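Local atomic coordinates of F-BAR domain only protein 1 (Danio rerio, PDB entry 5JP2), a protein that probably acts early in clathrin-mediated endocytosis, its mu homology domain binding an Eps15 peptide, and may regulate Bmp signalling through endocytosis of Bmp receptors. Residues 25-30 and 142-147; 179-184 and 224-229; 47-52 and 259-264; 70-75 and 129-134. All coordinates share one frame; numbering follows the deposited sequence.

Contact 1 (25-30 and 142-147)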
loop_
_atom_site.group_PDB
_atom_site.type_symbol
_atom_site.label_atom_id
_atom_site.label_comp_id
_atom_site.label_asym_id
_atom_site.label_seq_id
_atom_site.Cartn_x
_atom_site.Cartn_y
_atom_site.Cartn_z
ATOM N N GLU B 25 -1.375 -0.635 1.881
ATOM C CA GLU B 25 -1.521 0.786 1.615
ATOM C C GLU B 25 -1.525 1.068 0.122
ATOM O O GLU B 25 -0.721 0.509 -0.613
ATOM C CB GLU B 25 -0.418 1.585 2.306
ATOM C CG GLU B 25 -0.623 1.668 3.779
ATOM C CD GLU B 25 0.347 2.565 4.468
ATOM O OE1 GLU B 25 1.193 3.151 3.796
ATOM O OE2 GLU B 25 0.279 2.673 5.699
ATOM N N TYR B 26 -2.457 1.903 -0.323
ATOM C CA TYR B 26 -2.484 2.414 -1.685
ATOM C C TYR B 26 -2.192 3.908 -1.695
ATOM O O TYR B 26 -2.602 4.643 -0.800
ATOM C CB TYR B 26 -3.820 2.154 -2.358
ATOM C CG TYR B 26 -4.065 0.708 -2.612
ATOM C CD1 TYR B 26 -3.621 0.105 -3.770
ATOM C CD2 TYR B 26 -4.721 -0.066 -1.681
ATOM C CE1 TYR B 26 -3.837 -1.232 -3.990
ATOM C CE2 TYR B 26 -4.946 -1.390 -1.892
ATOM C CZ TYR B 26 -4.504 -1.974 -3.042
ATOM O OH TYR B 26 -4.744 -3.309 -3.244
ATOM N N ILE B 27 -1.468 4.363 -2.708
ATOM C CA ILE B 27 -1.073 5.756 -2.767
ATOM C C ILE B 27 -1.509 6.365 -4.091
ATOM O O ILE B 27 -1.240 5.818 -5.165
ATOM C CB ILE B 27 0.439 5.940 -2.525
ATOM C CG1 ILE B 27 0.783 7.428 -2.534
ATOM C CG2 ILE B 27 1.271 5.140 -3.505
ATOM C CD1 ILE B 27 2.121 7.767 -1.988
ATOM N N ASN B 28 -2.206 7.487 -4.000
ATOM C CA ASN B 28 -2.558 8.306 -5.142
ATOM C C ASN B 28 -1.730 9.577 -5.068
ATOM O O ASN B 28 -1.499 10.113 -3.989
ATOM C CB ASN B 28 -4.044 8.646 -5.148
ATOM C CG ASN B 28 -4.910 7.475 -5.521
ATOM O OD1 ASN B 28 -4.463 6.532 -6.149
ATOM N ND2 ASN B 28 -6.174 7.565 -5.197
ATOM N N ALA B 29 -1.252 10.046 -6.204
ATOM C CA ALA B 29 -0.433 11.245 -6.179
ATOM C C ALA B 29 -0.627 12.008 -7.478
ATOM O O ALA B 29 -0.997 11.434 -8.499
ATOM C CB ALA B 29 1.045 10.915 -5.966
ATOM N N TYR B 30 -0.413 13.315 -7.414
ATOM C CA TYR B 30 -0.455 14.160 -8.599
ATOM C C TYR B 30 0.625 15.217 -8.513
ATOM O O TYR B 30 0.646 16.010 -7.575
ATOM C CB TYR B 30 -1.826 14.812 -8.768
ATOM C CG TYR B 30 -1.940 15.583 -10.052
ATOM C CD1 TYR B 30 -1.634 14.987 -11.258
ATOM C CD2 TYR B 30 -2.390 16.886 -10.067
ATOM C CE1 TYR B 30 -1.735 15.666 -12.434
ATOM C CE2 TYR B 30 -2.505 17.582 -11.250
ATOM C CZ TYR B 30 -2.176 16.961 -12.434
ATOM O OH TYR B 30 -2.284 17.634 -13.631
ATOM N N ARG B 142 6.191 13.048 1.234
ATOM C CA ARG B 142 5.399 11.867 1.512
ATOM C C ARG B 142 5.339 10.924 0.321
ATOM O O ARG B 142 4.866 9.799 0.465
ATOM C CB ARG B 142 3.975 12.259 1.917
ATOM C CG ARG B 142 3.735 12.867 3.318
ATOM C CD ARG B 142 4.909 13.575 3.974
ATOM N NE ARG B 142 4.593 13.940 5.355
ATOM C CZ ARG B 142 5.479 14.380 6.242
ATOM N NH1 ARG B 142 6.755 14.513 5.913
ATOM N NH2 ARG B 142 5.087 14.681 7.471
ATOM N N ALA B 143 5.791 11.336 -0.819
ATOM C CA ALA B 143 5.695 10.488 -1.991
ATOM C C ALA B 143 6.999 9.756 -2.210
ATOM O O ALA B 143 8.050 10.393 -2.274
ATOM C CB ALA B 143 5.361 11.313 -3.225
ATOM N N PRO B 144 6.980 8.435 -2.338
ATOM C CA PRO B 144 8.241 7.704 -2.489
ATOM C C PRO B 144 8.962 7.987 -3.791
ATOM O O PRO B 144 10.195 7.899 -3.848
ATOM C CB PRO B 144 7.802 6.241 -2.401
ATOM C CG PRO B 144 6.400 6.243 -2.761
ATOM C CD PRO B 144 5.822 7.538 -2.316
ATOM N N LEU B 145 8.243 8.316 -4.845
ATOM C CA LEU B 145 8.844 8.536 -6.145
ATOM C C LEU B 145 8.467 9.931 -6.618
ATOM O O LEU B 145 7.284 10.240 -6.780
ATOM C CB LEU B 145 8.377 7.464 -7.124
ATOM C CG LEU B 145 8.975 7.492 -8.514
ATOM C CD1 LEU B 145 10.447 7.301 -8.440
ATOM C CD2 LEU B 145 8.343 6.452 -9.384
ATOM N N LEU B 146 9.463 10.777 -6.794
ATOM C CA LEU B 146 9.247 12.142 -7.228
ATOM C C LEU B 146 9.239 12.188 -8.740
ATOM O O LEU B 146 10.116 11.613 -9.376
ATOM C CB LEU B 146 10.326 13.058 -6.680
ATOM C CG LEU B 146 9.803 13.870 -5.516
ATOM C CD1 LEU B 146 9.528 12.949 -4.364
ATOM C CD2 LEU B 146 10.780 14.961 -5.154
ATOM N N LEU B 147 8.236 12.853 -9.306
ATOM C CA LEU B 147 8.071 12.963 -10.746
ATOM C C LEU B 147 8.090 14.419 -11.183
ATOM O O LEU B 147 7.485 15.276 -10.536
ATOM C CB LEU B 147 6.760 12.340 -11.205
ATOM C CG LEU B 147 6.445 10.935 -10.737
ATOM C CD1 LEU B 147 5.171 10.475 -11.361
ATOM C CD2 LEU B 147 7.585 10.013 -11.050
#
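The terminal methyl of Ile27 abuts one corner of the Pro144 ring: CD1 of Ile27 lies 3.7 Å from CD of Pro144. The proline is touched at the ring carbon next to its own nitrogen, so Ile27 comes up against the start of residue 144 and the peptide unit leading into it. Two longer approaches agree with this. CD1 of Ile27 is 4.2 Å from the carbonyl O of Arg142 and 4.5 Å from CA of Ala143, which places the methyl group beside the main chain of Arg142 and Ala143 as well as against the CD corner.

The torsions explain this reach. CG1 of Ile27 stands opposite the main-chain nitrogen (chi1 -177°), and the next bond is also extended (chi2 166°), so CD1 is carried as far from the strand as the side chain allows. The shorter branch, CG2, stays close to the backbone. Around the pair, Ile27 is flanked by Val41 and Ile43 of strand 39-52 and by Leu254, while Tyr280 of strand 266-283 packs on Ala29, Ala143 and Pro144. Phe247 covers Pro144 as well. The main-chain bonds of Ile27 run to Ala276 and Gly278, within its own sheet.

What joins the two parts is therefore apolar and buried. A residue of strand 17-31, in the large mixed sheet, packs against the loop that leads into edge strand 145-154 of a four-stranded antiparallel sheet, an inter-sheet core contact of the all-beta mu homology domain.

Contact 2 (179-184 and 224-229)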
loop_
_atom_site.group_PDB
_atom_site.type_symbol
_atom_site.label_atom_id
_atom_site.label_comp_id
_atom_site.label_asym_id
_atom_site.label_seq_id
_atom_site.Cartn_x
_atom_site.Cartn_y
_atom_site.Cartn_z
ATOM N N VAL B 179 7.793 -1.654 -11.778
ATOM C CA VAL B 179 7.718 -0.245 -12.123
ATOM C C VAL B 179 7.393 -0.089 -13.601
ATOM O O VAL B 179 8.087 -0.629 -14.461
ATOM C CB VAL B 179 9.023 0.479 -11.770
ATOM C CG1 VAL B 179 8.872 1.969 -12.030
ATOM C CG2 VAL B 179 9.384 0.228 -10.326
ATOM N N GLN B 180 6.331 0.651 -13.889
ATOM C CA GLN B 180 5.886 0.947 -15.239
ATOM C C GLN B 180 5.564 2.429 -15.365
ATOM O O GLN B 180 5.102 3.059 -14.421
ATOM C CB GLN B 180 4.636 0.156 -15.602
ATOM C CG GLN B 180 4.817 -1.316 -15.759
ATOM C CD GLN B 180 3.552 -1.979 -16.236
ATOM O OE1 GLN B 180 2.518 -1.336 -16.349
ATOM N NE2 GLN B 180 3.623 -3.266 -16.526
ATOM N N VAL B 181 5.755 2.968 -16.556
ATOM C CA VAL B 181 5.388 4.341 -16.857
ATOM C C VAL B 181 4.511 4.312 -18.088
ATOM O O VAL B 181 4.888 3.731 -19.107
ATOM C CB VAL B 181 6.609 5.244 -17.085
ATOM C CG1 VAL B 181 6.161 6.676 -17.432
ATOM C CG2 VAL B 181 7.471 5.244 -15.867
ATOM N N LEU B 182 3.352 4.945 -17.993
ATOM C CA LEU B 182 2.328 4.892 -19.022
ATOM C C LEU B 182 2.044 6.296 -19.523
ATOM O O LEU B 182 1.721 7.189 -18.736
ATOM C CB LEU B 182 1.054 4.257 -18.477
ATOM C CG LEU B 182 1.256 2.871 -17.872
ATOM C CD1 LEU B 182 0.131 2.514 -16.947
ATOM C CD2 LEU B 182 1.345 1.878 -18.976
ATOM N N LEU B 183 2.187 6.490 -20.821
ATOM C CA LEU B 183 1.816 7.736 -21.483
ATOM C C LEU B 183 0.739 7.420 -22.511
ATOM O O LEU B 183 1.027 6.736 -23.507
ATOM C CB LEU B 183 3.029 8.384 -22.143
ATOM C CG LEU B 183 2.782 9.586 -23.041
ATOM C CD1 LEU B 183 2.185 10.746 -22.271
ATOM C CD2 LEU B 183 4.073 9.986 -23.666
ATOM N N PRO B 184 -0.506 7.863 -22.329
ATOM C CA PRO B 184 -1.522 7.553 -23.337
ATOM C C PRO B 184 -1.267 8.341 -24.608
ATOM O O PRO B 184 -0.890 9.510 -24.566
ATOM C CB PRO B 184 -2.829 7.963 -22.654
ATOM C CG PRO B 184 -2.439 8.979 -21.709
ATOM C CD PRO B 184 -1.060 8.667 -21.233
ATOM N N GLY B 224 16.360 8.735 -12.849
ATOM C CA GLY B 224 16.355 8.492 -14.273
ATOM C C GLY B 224 15.524 9.522 -14.992
ATOM O O GLY B 224 14.997 10.457 -14.398
ATOM N N THR B 225 15.424 9.329 -16.301
ATOM C CA THR B 225 14.695 10.225 -17.181
ATOM C C THR B 225 14.261 9.434 -18.403
ATOM O O THR B 225 14.861 8.416 -18.730
ATOM C CB THR B 225 15.548 11.418 -17.590
ATOM O OG1 THR B 225 14.788 12.258 -18.453
ATOM C CG2 THR B 225 16.756 10.946 -18.337
ATOM N N LEU B 226 13.178 9.868 -19.038
ATOM C CA LEU B 226 12.717 9.231 -20.265
ATOM C C LEU B 226 11.871 10.227 -21.047
ATOM O O LEU B 226 11.340 11.184 -20.485
ATOM C CB LEU B 226 11.921 7.957 -19.972
ATOM C CG LEU B 226 10.681 8.048 -19.080
ATOM C CD1 LEU B 226 9.448 8.432 -19.868
ATOM C CD2 LEU B 226 10.432 6.761 -18.315
ATOM N N CYS B 227 11.733 9.986 -22.349
ATOM C CA CYS B 227 11.023 10.947 -23.181
ATOM C C CYS B 227 10.516 10.290 -24.452
ATOM O O CYS B 227 10.990 9.234 -24.871
ATOM C CB CYS B 227 11.909 12.124 -23.551
ATOM S SG CYS B 227 13.223 11.615 -24.574
ATOM N N ALA B 228 9.555 10.959 -25.074
ATOM C CA ALA B 228 8.972 10.487 -26.316
ATOM C C ALA B 228 8.496 11.682 -27.118
ATOM O O ALA B 228 8.190 12.733 -26.557
ATOM C CB ALA B 228 7.811 9.531 -26.060
ATOM N N SER B 229 8.433 11.506 -28.436
ATOM C CA SER B 229 7.962 12.532 -29.352
ATOM C C SER B 229 7.199 11.874 -30.485
ATOM O O SER B 229 7.440 10.715 -30.816
ATOM C CB SER B 229 9.108 13.344 -29.932
ATOM O OG SER B 229 9.972 12.483 -30.640
#
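Apolar packing accounts for the whole contact, and it rests on two pairs. Val181 and Leu226 approach tip to tip, with CG2 of Val181 4.1 Å from CD2 of Leu226. Two residues further along each strand, CD2 of Leu183 comes to 4.5 Å from CB of Ala228. The second pair is looser and matches a long side chain with a single methyl group.

Conformation decides which branches meet. In Val181, CG1 stands opposite the main-chain nitrogen (chi1 179°), leaving CG2, beside that nitrogen, to make the touch. Leu226 has its CG in the crowded position between N and the carbonyl carbon (chi1 57°), and from there CD2, rather than CD1, extends to Val181.

Backbone spacing supports a face-to-face reading: CA of Val181 is 9.4 Å from CA of Leu226, and CA of Leu183 is 9.1 Å from CA of Ala228. Those separations are far beyond hydrogen-bonding range and suit stacked sheets, and the register advances in the same direction on both strands.

Main-chain bonding stays within each layer. Strand 179-184 bonds to Trp209 and Leu207 on one side and to Gln246 and Ala244 on the other, inside the mixed sheet, whereas strand 223-231 lies between 157-166 and 192-195 in a four-stranded sheet. Trp209 packs on Leu226 and Ala228, Leu243 on Val181 and Leu183, and Leu162 and Tyr164 of strand 157-166 close in from the smaller sheet.

Contact 3 (47-52 and 259-264)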
loop_
_atom_site.group_PDB
_atom_site.type_symbol
_atom_site.label_atom_id
_atom_site.label_comp_id
_atom_site.label_asym_id
_atom_site.label_seq_id
_atom_site.Cartn_x
_atom_site.Cartn_y
_atom_site.Cartn_z
ATOM N N LEU B 47 -5.715 -2.361 7.841
ATOM C CA LEU B 47 -5.097 -3.284 8.786
ATOM C C LEU B 47 -5.959 -4.525 8.947
ATOM O O LEU B 47 -7.098 -4.438 9.402
ATOM C CB LEU B 47 -4.882 -2.622 10.139
ATOM C CG LEU B 47 -4.314 -3.497 11.250
ATOM C CD1 LEU B 47 -2.932 -4.001 10.920
ATOM C CD2 LEU B 47 -4.280 -2.714 12.534
ATOM N N THR B 48 -5.418 -5.668 8.577
ATOM C CA THR B 48 -6.103 -6.939 8.712
ATOM C C THR B 48 -5.357 -7.797 9.733
ATOM O O THR B 48 -4.138 -7.713 9.859
ATOM C CB THR B 48 -6.196 -7.638 7.350
ATOM O OG1 THR B 48 -7.081 -6.904 6.512
ATOM C CG2 THR B 48 -6.723 -9.023 7.472
ATOM N N MET B 49 -6.092 -8.593 10.500
ATOM C CA MET B 49 -5.467 -9.545 11.400
ATOM C C MET B 49 -5.949 -10.946 11.073
ATOM O O MET B 49 -7.121 -11.153 10.765
ATOM C CB MET B 49 -5.738 -9.218 12.854
ATOM C CG MET B 49 -5.015 -10.150 13.786
ATOM S SD MET B 49 -5.094 -9.688 15.500
ATOM C CE MET B 49 -4.029 -8.280 15.551
ATOM N N SER B 50 -5.026 -11.899 11.110
ATOM C CA SER B 50 -5.297 -13.285 10.771
ATOM C C SER B 50 -5.198 -14.166 12.015
ATOM O O SER B 50 -4.386 -13.919 12.905
ATOM C CB SER B 50 -4.323 -13.764 9.699
ATOM O OG SER B 50 -4.711 -15.018 9.196
ATOM N N PHE B 51 -6.048 -15.187 12.073
ATOM C CA PHE B 51 -6.130 -16.096 13.201
ATOM C C PHE B 51 -5.996 -17.539 12.738
ATOM O O PHE B 51 -6.625 -17.936 11.758
ATOM C CB PHE B 51 -7.454 -15.950 13.954
ATOM C CG PHE B 51 -7.608 -14.651 14.664
ATOM C CD1 PHE B 51 -8.003 -13.518 13.991
ATOM C CD2 PHE B 51 -7.374 -14.566 16.008
ATOM C CE1 PHE B 51 -8.147 -12.340 14.652
ATOM C CE2 PHE B 51 -7.514 -13.391 16.661
ATOM C CZ PHE B 51 -7.900 -12.271 15.982
ATOM N N PRO B 52 -5.240 -18.355 13.459
ATOM C CA PRO B 52 -5.099 -19.757 13.061
ATOM C C PRO B 52 -6.379 -20.512 13.351
ATOM O O PRO B 52 -7.052 -20.259 14.346
ATOM C CB PRO B 52 -3.939 -20.255 13.924
ATOM C CG PRO B 52 -3.908 -19.350 15.081
ATOM C CD PRO B 52 -4.386 -18.012 14.605
ATOM N N VAL B 259 2.032 -1.820 13.917
ATOM C CA VAL B 259 1.187 -2.441 14.928
ATOM C C VAL B 259 2.028 -3.355 15.816
ATOM O O VAL B 259 2.933 -4.044 15.340
ATOM C CB VAL B 259 0.024 -3.211 14.270
ATOM C CG1 VAL B 259 0.539 -4.343 13.424
ATOM C CG2 VAL B 259 -0.945 -3.697 15.308
ATOM N N GLU B 260 1.761 -3.330 17.115
ATOM C CA GLU B 260 2.409 -4.244 18.037
ATOM C C GLU B 260 1.406 -4.680 19.095
ATOM O O GLU B 260 0.501 -3.930 19.453
ATOM C CB GLU B 260 3.641 -3.616 18.693
ATOM C CG GLU B 260 3.347 -2.596 19.748
ATOM C CD GLU B 260 4.583 -1.836 20.182
ATOM O OE1 GLU B 260 5.571 -1.846 19.428
ATOM O OE2 GLU B 260 4.574 -1.247 21.284
ATOM N N LEU B 261 1.554 -5.912 19.571
ATOM C CA LEU B 261 0.637 -6.451 20.564
ATOM C C LEU B 261 0.959 -5.896 21.939
ATOM O O LEU B 261 2.080 -5.472 22.209
ATOM C CB LEU B 261 0.715 -7.968 20.606
ATOM C CG LEU B 261 0.330 -8.729 19.350
ATOM C CD1 LEU B 261 0.242 -10.220 19.655
ATOM C CD2 LEU B 261 -0.962 -8.217 18.801
ATOM N N VAL B 262 -0.036 -5.896 22.814
ATOM C CA VAL B 262 0.122 -5.415 24.182
ATOM C C VAL B 262 -0.177 -6.588 25.093
ATOM O O VAL B 262 -1.301 -7.103 25.107
ATOM C CB VAL B 262 -0.794 -4.233 24.499
ATOM C CG1 VAL B 262 -0.501 -3.724 25.877
ATOM C CG2 VAL B 262 -0.599 -3.140 23.485
ATOM N N GLY B 263 0.822 -7.021 25.837
ATOM C CA GLY B 263 0.694 -8.202 26.651
ATOM C C GLY B 263 1.382 -9.390 26.015
ATOM O O GLY B 263 1.647 -9.427 24.812
ATOM N N SER B 264 1.697 -10.368 26.855
ATOM C CA SER B 264 2.460 -11.532 26.443
ATOM C C SER B 264 1.594 -12.743 26.156
ATOM O O SER B 264 2.127 -13.781 25.774
ATOM C CB SER B 264 3.493 -11.885 27.510
ATOM O OG SER B 264 2.872 -12.036 28.773
#
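Leu47 and Val259 meet through one methyl group each, CD1 of Leu47 lying 4.3 Å from CG1 of Val259. Further along, the end of Met49 meets Leu261, with CE of Met49 4.5 Å from CD2 of Leu261. Both touches are light, and the torsions of each side chain account for its approach.

Met49 leaves the strand fully stretched: its first two side-chain torsions are extended, and only the last bond, about CG-SD (chi3 -72°), bends, turning the terminal methyl toward Leu261. Leu47 likewise sets its CG opposite the main-chain nitrogen, which carries its branch well clear of the strand. In Val259 the methyl that touches is the one held between N and the carbonyl carbon (chi1 63°). Leu261 starts differently, because its first side-chain bond does not aim at strand 39-52; the later bonds bring CD2 nearer.

The CA atoms of Leu47 and Val259 are 8.8 Å apart, as expected of strands in facing layers. Leu72 and Ile23 also pack on Leu47, and Met268 lies against both Val259 and Leu261.

The other face of strand 39-52 has a different task. Thr48 and Ser50 project opposite to Leu47 and Met49, and with Pro52 they pack on apolar and aromatic side chains of the bound Eps15 peptide. One strand thus lines the domain core on one face and the peptide-binding surface on the other, within a sandwich of the mu homology domain where the mixed sheet is covered by edge strand 258-261 of a smaller sheet.

Contact 4 (70-75 and 129-134)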
loop_
_atom_site.group_PDB
_atom_site.type_symbol
_atom_site.label_atom_id
_atom_site.label_comp_id
_atom_site.label_asym_id
_atom_site.label_seq_id
_atom_site.Cartn_x
_atom_site.Cartn_y
_atom_site.Cartn_z
ATOM N N PHE B 70 -3.979 -4.736 21.194
ATOM C CA PHE B 70 -2.895 -4.280 20.332
ATOM C C PHE B 70 -2.786 -2.762 20.330
ATOM O O PHE B 70 -3.646 -2.048 20.837
ATOM C CB PHE B 70 -3.042 -4.813 18.911
ATOM C CG PHE B 70 -4.213 -4.271 18.154
ATOM C CD1 PHE B 70 -4.105 -3.093 17.437
ATOM C CD2 PHE B 70 -5.396 -4.969 18.099
ATOM C CE1 PHE B 70 -5.157 -2.605 16.718
ATOM C CE2 PHE B 70 -6.453 -4.483 17.378
ATOM C CZ PHE B 70 -6.329 -3.295 16.681
ATOM N N ARG B 71 -1.691 -2.281 19.755
ATOM C CA ARG B 71 -1.326 -0.873 19.752
ATOM C C ARG B 71 -0.935 -0.437 18.344
ATOM O O ARG B 71 -0.201 -1.149 17.655
ATOM C CB ARG B 71 -0.149 -0.661 20.690
ATOM C CG ARG B 71 0.171 0.751 21.026
ATOM C CD ARG B 71 1.533 0.851 21.700
ATOM N NE ARG B 71 1.598 0.091 22.940
ATOM C CZ ARG B 71 1.115 0.504 24.104
ATOM N NH1 ARG B 71 0.503 1.678 24.204
ATOM N NH2 ARG B 71 1.233 -0.271 25.168
ATOM N N LEU B 72 -1.399 0.736 17.920
ATOM C CA LEU B 72 -0.858 1.372 16.721
ATOM C C LEU B 72 0.219 2.376 17.097
ATOM O O LEU B 72 0.040 3.176 18.012
ATOM C CB LEU B 72 -1.949 2.078 15.930
ATOM C CG LEU B 72 -3.218 1.306 15.616
ATOM C CD1 LEU B 72 -4.189 2.251 14.965
ATOM C CD2 LEU B 72 -2.914 0.144 14.706
ATOM N N VAL B 73 1.323 2.365 16.355
ATOM C CA VAL B 73 2.468 3.203 16.673
ATOM C C VAL B 73 2.910 3.960 15.435
ATOM O O VAL B 73 2.624 3.561 14.306
ATOM C CB VAL B 73 3.645 2.387 17.235
ATOM C CG1 VAL B 73 3.253 1.706 18.522
ATOM C CG2 VAL B 73 4.074 1.365 16.230
ATOM N N ASN B 74 3.629 5.059 15.673
ATOM C CA ASN B 74 4.105 5.959 14.621
ATOM C C ASN B 74 2.955 6.412 13.729
ATOM O O ASN B 74 3.043 6.395 12.502
ATOM C CB ASN B 74 5.218 5.314 13.795
ATOM C CG ASN B 74 5.937 6.314 12.913
ATOM O OD1 ASN B 74 5.970 7.507 13.210
ATOM N ND2 ASN B 74 6.506 5.834 11.816
ATOM N N ILE B 75 1.862 6.832 14.360
ATOM C CA ILE B 75 0.641 7.177 13.655
ATOM C C ILE B 75 0.468 8.679 13.499
ATOM O O ILE B 75 -0.617 9.134 13.146
ATOM C CB ILE B 75 -0.569 6.554 14.349
ATOM C CG1 ILE B 75 -0.606 6.991 15.804
ATOM C CG2 ILE B 75 -0.481 5.047 14.263
ATOM C CD1 ILE B 75 -1.874 6.638 16.482
ATOM N N ALA B 129 -10.890 -7.775 9.574
ATOM C CA ALA B 129 -10.567 -6.406 9.190
ATOM C C ALA B 129 -10.660 -5.512 10.413
ATOM O O ALA B 129 -11.729 -5.360 10.995
ATOM C CB ALA B 129 -11.501 -5.928 8.083
ATOM N N LEU B 130 -9.529 -4.973 10.842
ATOM C CA LEU B 130 -9.504 -4.125 12.023
ATOM C C LEU B 130 -9.729 -2.642 11.736
ATOM O O LEU B 130 -10.379 -1.958 12.530
ATOM C CB LEU B 130 -8.185 -4.318 12.760
ATOM C CG LEU B 130 -7.925 -5.751 13.219
ATOM C CD1 LEU B 130 -6.703 -5.831 14.104
ATOM C CD2 LEU B 130 -9.125 -6.278 13.954
ATOM N N LEU B 131 -9.131 -2.095 10.678
ATOM C CA LEU B 131 -9.053 -0.646 10.564
ATOM C C LEU B 131 -8.903 -0.200 9.119
ATOM O O LEU B 131 -8.256 -0.871 8.318
ATOM C CB LEU B 131 -7.885 -0.134 11.386
ATOM C CG LEU B 131 -7.650 1.352 11.503
ATOM C CD1 LEU B 131 -8.421 1.894 12.663
ATOM C CD2 LEU B 131 -6.177 1.557 11.712
ATOM N N LYS B 132 -9.500 0.953 8.805
ATOM C CA LYS B 132 -9.227 1.711 7.592
ATOM C C LYS B 132 -8.667 3.064 8.003
ATOM O O LYS B 132 -9.003 3.581 9.063
ATOM C CB LYS B 132 -10.475 1.918 6.747
ATOM C CG LYS B 132 -11.261 0.675 6.495
ATOM C CD LYS B 132 -10.467 -0.381 5.790
ATOM C CE LYS B 132 -11.397 -1.439 5.232
ATOM N NZ LYS B 132 -10.661 -2.553 4.590
ATOM N N TYR B 133 -7.800 3.638 7.178
ATOM C CA TYR B 133 -7.199 4.908 7.548
ATOM C C TYR B 133 -6.701 5.632 6.306
ATOM O O TYR B 133 -6.597 5.058 5.226
ATOM C CB TYR B 133 -6.077 4.727 8.583
ATOM C CG TYR B 133 -4.926 3.861 8.164
ATOM C CD1 TYR B 133 -4.989 2.490 8.287
ATOM C CD2 TYR B 133 -3.776 4.414 7.642
ATOM C CE1 TYR B 133 -3.940 1.693 7.905
ATOM C CE2 TYR B 133 -2.727 3.626 7.251
ATOM C CZ TYR B 133 -2.810 2.263 7.394
ATOM O OH TYR B 133 -1.766 1.470 7.006
ATOM N N GLN B 134 -6.410 6.916 6.483
ATOM C CA GLN B 134 -6.174 7.833 5.381
ATOM C C GLN B 134 -5.105 8.828 5.777
ATOM O O GLN B 134 -5.069 9.273 6.920
ATOM C CB GLN B 134 -7.459 8.575 5.031
ATOM C CG GLN B 134 -7.645 8.912 3.597
ATOM C CD GLN B 134 -8.990 9.534 3.356
ATOM O OE1 GLN B 134 -9.613 10.057 4.277
ATOM N NE2 GLN B 134 -9.459 9.473 2.118
#
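Ring-to-methyl packing is the closer of the two touches here. CD1 of Leu130 sits 3.5 Å from CE2 of Phe70 and 3.6 Å from CZ of the same ring, so the methyl group meets the outer end of the phenyl group and approaches it obliquely. The two side chains come from opposite directions. With chi1 of 67°, Phe70 has its CG between N and the carbonyl carbon, from where the ring extends toward Leu130. Phe102 meets the same ring with the two planes at about 25°, and Phe104 touches both Phe70 and Leu130.

The second pair is aliphatic. Leu72 and Leu131 reach toward each other tip to tip, CD1 of Leu72 being 3.9 Å from CD2 of Leu131. Backbones stay well apart: CA of Phe70 is 10.6 Å from CA of Leu130, a spacing for stacked sheets.

Polar interactions lie around the packing. Lys132 forms a salt bridge with Asp46 and Arg71 one with Asp101, both away from the leucine and phenylalanine cluster.

That two consecutive residues both point into this interface follows from main-chain geometry. Leu130 and Leu131 together face Leu47 on the neighbouring strand 39-52, and Leu130 has the psi of -42° expected at the first position of a classic beta bulge. The bulge presents both leucines to strand 69-73, within the beta sandwich of the mu homology domain.

All four contacts join the mixed sheet to smaller antiparallel sheets, contact 1 through the loop leading into one. Contacts 3 and 4, centres about 11 Å apart, share the sheet of strands 69-73 and 258-261 and interlock through backbone bonds, Glu260 O to Arg71 N and Leu47 O to Leu130 N. Contacts 1 and 2, centres about 16 Å apart, use the other small sheet. Contacts 2 and 3 have centres about 41 Å apart; a probable hydrogen bond between Tyr133 OH and Glu25 OE2 ties contact 4 to contact 1. Contact 1 opens first, encloses contact 4 and crosses contact 3, which spans contacts 4 and 2; distant segments thus build one elongated domain.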